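Local coordinates for protein dihydropteridine reductase (Caenorhabditis elegans, PDB 1OOE) that probably reduces quinonoid dihydrobiopterin to tetrahydrobiopterin with NADH or NADPH, as a homodimeric member of the short-chain dehydrogenase/reductase family, at residues Ser193-Pro197 and Thr225-Ser231. Residues are numbered along the deposited sequence.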
ATOM      1  N   SER A 193     -32.641   2.033  -5.374  1.00 22.69           N
ATOM      2  CA  SER A 193     -32.914   0.630  -5.088  1.00 22.69           C
ATOM      3  C   SER A 193     -31.607  -0.162  -5.063  1.00 22.51           C
ATOM      4  O   SER A 193     -31.591  -1.350  -4.733  1.00 22.83           O
ATOM      5  CB  SER A 193     -33.861   0.040  -6.137  1.00 23.22           C
ATOM      6  OG  SER A 193     -33.232  -0.040  -7.403  1.00 27.44           O
ATOM      7  N   SER A 194     -30.508   0.502  -5.413  1.00 20.54           N
ATOM      8  CA  SER A 194     -29.203  -0.146  -5.421  1.00 19.01           C
ATOM      9  C   SER A 194     -28.238   0.559  -4.470  1.00 16.83           C
ATOM     10  O   SER A 194     -27.035   0.308  -4.498  1.00 15.78           O
ATOM     11  CB  SER A 194     -28.623  -0.153  -6.837  1.00 20.79           C
ATOM     12  OG  SER A 194     -28.473   1.165  -7.330  1.00 23.28           O
ATOM     13  N   TRP A 195     -28.775   1.441  -3.635  1.00 15.24           N
ATOM     14  CA  TRP A 195     -27.973   2.182  -2.666  1.00 15.57           C
ATOM     15  C   TRP A 195     -28.068   1.547  -1.279  1.00 14.68           C
ATOM     16  O   TRP A 195     -29.162   1.269  -0.796  1.00 14.75           O
ATOM     17  CB  TRP A 195     -28.459   3.631  -2.596  1.00 15.77           C
ATOM     18  CG  TRP A 195     -28.052   4.470  -3.772  1.00 14.97           C
ATOM     19  CD1 TRP A 195     -27.739   4.034  -5.030  1.00 14.74           C
ATOM     20  CD2 TRP A 195     -27.903   5.894  -3.792  1.00 13.16           C
ATOM     21  NE1 TRP A 195     -27.396   5.099  -5.828  1.00 14.19           N
ATOM     22  CE2 TRP A 195     -27.490   6.252  -5.095  1.00 11.92           C
ATOM     23  CE3 TRP A 195     -28.076   6.902  -2.834  1.00 12.56           C
ATOM     24  CZ2 TRP A 195     -27.247   7.578  -5.465  1.00 12.55           C
ATOM     25  CZ3 TRP A 195     -27.835   8.220  -3.200  1.00 14.18           C
ATOM     26  CH2 TRP A 195     -27.424   8.545  -4.507  1.00 14.57           C
ATOM     27  N   THR A 196     -26.921   1.324  -0.637  1.00 12.72           N
ATOM     28  CA  THR A 196     -26.909   0.726   0.694  1.00 12.21           C
ATOM     29  C   THR A 196     -27.164   1.774   1.778  1.00 13.10           C
ATOM     30  O   THR A 196     -26.481   2.798   1.838  1.00 12.69           O
ATOM     31  CB  THR A 196     -25.544   0.043   1.001  1.00  9.76           C
ATOM     32  OG1 THR A 196     -25.254  -0.938   0.000  1.00 11.08           O
ATOM     33  CG2 THR A 196     -25.583  -0.645   2.366  1.00 13.19           C
ATOM     34  N   PRO A 197     -28.168   1.540   2.641  1.00 13.52           N
ATOM     35  CA  PRO A 197     -28.483   2.481   3.719  1.00 12.90           C
ATOM     36  C   PRO A 197     -27.364   2.417   4.751  1.00 12.23           C
ATOM     37  O   PRO A 197     -26.809   1.343   4.998  1.00 13.01           O
ATOM     38  CB  PRO A 197     -29.795   1.939   4.284  1.00 13.48           C
ATOM     39  CG  PRO A 197     -30.397   1.208   3.135  1.00 14.98           C
ATOM     40  CD  PRO A 197     -29.210   0.509   2.534  1.00 13.23           C
ATOM     41  N   THR A 225     -23.432  -5.023  -1.423  1.00 13.71           N
ATOM     42  CA  THR A 225     -24.241  -4.571  -2.547  1.00 13.97           C
ATOM     43  C   THR A 225     -25.727  -4.520  -2.205  1.00 15.89           C
ATOM     44  O   THR A 225     -26.198  -5.200  -1.291  1.00 16.51           O
ATOM     45  CB  THR A 225     -24.047  -5.505  -3.762  1.00 15.82           C
ATOM     46  OG1 THR A 225     -24.368  -6.850  -3.384  1.00 16.12           O
ATOM     47  CG2 THR A 225     -22.604  -5.458  -4.249  1.00 13.87           C
ATOM     48  N   THR A 226     -26.463  -3.701  -2.947  1.00 14.99           N
ATOM     49  CA  THR A 226     -27.898  -3.562  -2.741  1.00 17.36           C
ATOM     50  C   THR A 226     -28.587  -3.621  -4.099  1.00 19.19           C
ATOM     51  O   THR A 226     -28.186  -2.936  -5.035  1.00 19.07           O
ATOM     52  CB  THR A 226     -28.240  -2.221  -2.053  1.00 17.11           C
ATOM     53  OG1 THR A 226     -27.525  -2.123  -0.814  1.00 14.08           O
ATOM     54  CG2 THR A 226     -29.737  -2.131  -1.766  1.00 16.97           C
ATOM     55  N   GLU A 227     -29.611  -4.463  -4.202  1.00 22.41           N
ATOM     56  CA  GLU A 227     -30.365  -4.615  -5.443  1.00 25.56           C
ATOM     57  C   GLU A 227     -31.823  -4.852  -5.089  1.00 25.89           C
ATOM     58  O   GLU A 227     -32.131  -5.692  -4.244  1.00 26.80           O
ATOM     59  CB  GLU A 227     -29.833  -5.796  -6.255  1.00 27.52           C
ATOM     60  CG  GLU A 227     -30.541  -5.992  -7.586  1.00 32.62           C
ATOM     61  CD  GLU A 227     -30.046  -7.212  -8.334  1.00 35.95           C
ATOM     62  OE1 GLU A 227     -28.839  -7.269  -8.650  1.00 36.85           O
ATOM     63  OE2 GLU A 227     -30.864  -8.115  -8.604  1.00 38.61           O
ATOM     64  N   ASN A 228     -32.719  -4.113  -5.735  1.00 27.26           N
ATOM     65  CA  ASN A 228     -34.146  -4.240  -5.465  1.00 28.24           C
ATOM     66  C   ASN A 228     -34.451  -3.929  -4.002  1.00 27.72           C
ATOM     67  O   ASN A 228     -35.381  -4.491  -3.417  1.00 26.20           O
ATOM     68  CB  ASN A 228     -34.633  -5.650  -5.806  1.00 31.51           C
ATOM     69  CG  ASN A 228     -34.716  -5.893  -7.299  1.00 34.63           C
ATOM     70  OD1 ASN A 228     -33.711  -5.828  -8.010  1.00 36.57           O
ATOM     71  ND2 ASN A 228     -35.920  -6.174  -7.786  1.00 36.94           N
ATOM     72  N   GLY A 229     -33.654  -3.039  -3.416  1.00 25.53           N
ATOM     73  CA  GLY A 229     -33.853  -2.645  -2.032  1.00 23.05           C
ATOM     74  C   GLY A 229     -33.285  -3.577  -0.974  1.00 21.53           C
ATOM     75  O   GLY A 229     -33.349  -3.277   0.220  1.00 20.26           O
ATOM     76  N   THR A 230     -32.725  -4.703  -1.397  1.00 21.34           N
ATOM     77  CA  THR A 230     -32.165  -5.663  -0.452  1.00 20.28           C
ATOM     78  C   THR A 230     -30.638  -5.628  -0.458  1.00 19.39           C
ATOM     79  O   THR A 230     -30.012  -5.700  -1.514  1.00 20.51           O
ATOM     80  CB  THR A 230     -32.642  -7.094  -0.781  1.00 21.84           C
ATOM     81  OG1 THR A 230     -34.075  -7.119  -0.822  1.00 23.29           O
ATOM     82  CG2 THR A 230     -32.162  -8.075   0.278  1.00 20.92           C
ATOM     83  N   SER A 231     -30.037  -5.524   0.724  1.00 18.24           N
ATOM     84  CA  SER A 231     -28.582  -5.480   0.828  1.00 16.70           C
ATOM     85  C   SER A 231     -27.986  -6.858   1.103  1.00 15.50           C
ATOM     86  O   SER A 231     -28.572  -7.669   1.818  1.00 17.18           O
ATOM     87  CB  SER A 231     -28.153  -4.508   1.927  1.00 15.34           C
ATOM     88  OG  SER A 231     -28.519  -3.178   1.601  1.00 18.23           O
TER
HETATM   89  O   HOH W   1     -31.591  -1.966  -7.909  1.00 32.23           O
HETATM   90  O   HOH W   2     -25.110  -1.464  -4.377  1.00 14.88           O
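Strands 221-227 and 230-235, at one edge of the Rossmann-type sheet, form an antiparallel beta hairpin closed by a type I' turn from E227 to T230; loop 193-197, which leads into helix 198-210, starts beside the turn and runs obliquely back over one face of the hairpin. E227 and T230 form a hydrogen-bonded pair that closes the turn, E227 N to T230 O (3.0 Å) and T230 N to E227 O (3.1 Å). Both inner turn residues have positive phi, which suits N228, since asparagine tolerates such angles, and G229, where a CB would collide with the preceding carbonyl. G229 N donates to S193 O at 3.0 Å and a nearly straight 164°. Beside it S194 CA makes a CH...O contact of 3.0 Å with T226 O. One water links S193 OG to N228 N, another the carbonyl S194 O to T226 N. The short serine hydroxyls suit local bonding: S193 OG also hydrogen-bonds D191 OD1, and S194 OG the D191 carbonyl. W195 turns away, stacking on H192. T226 contributes the most of any residue: its CG2 lies 3.6 Å from both S193 O and W195 O. T226 is buried, so its hydroxyl needs polar partners: T226 OG1 hydrogen-bonds T196 OG1 at 2.7 Å and, across the hairpin, S231 OG at 2.8 Å.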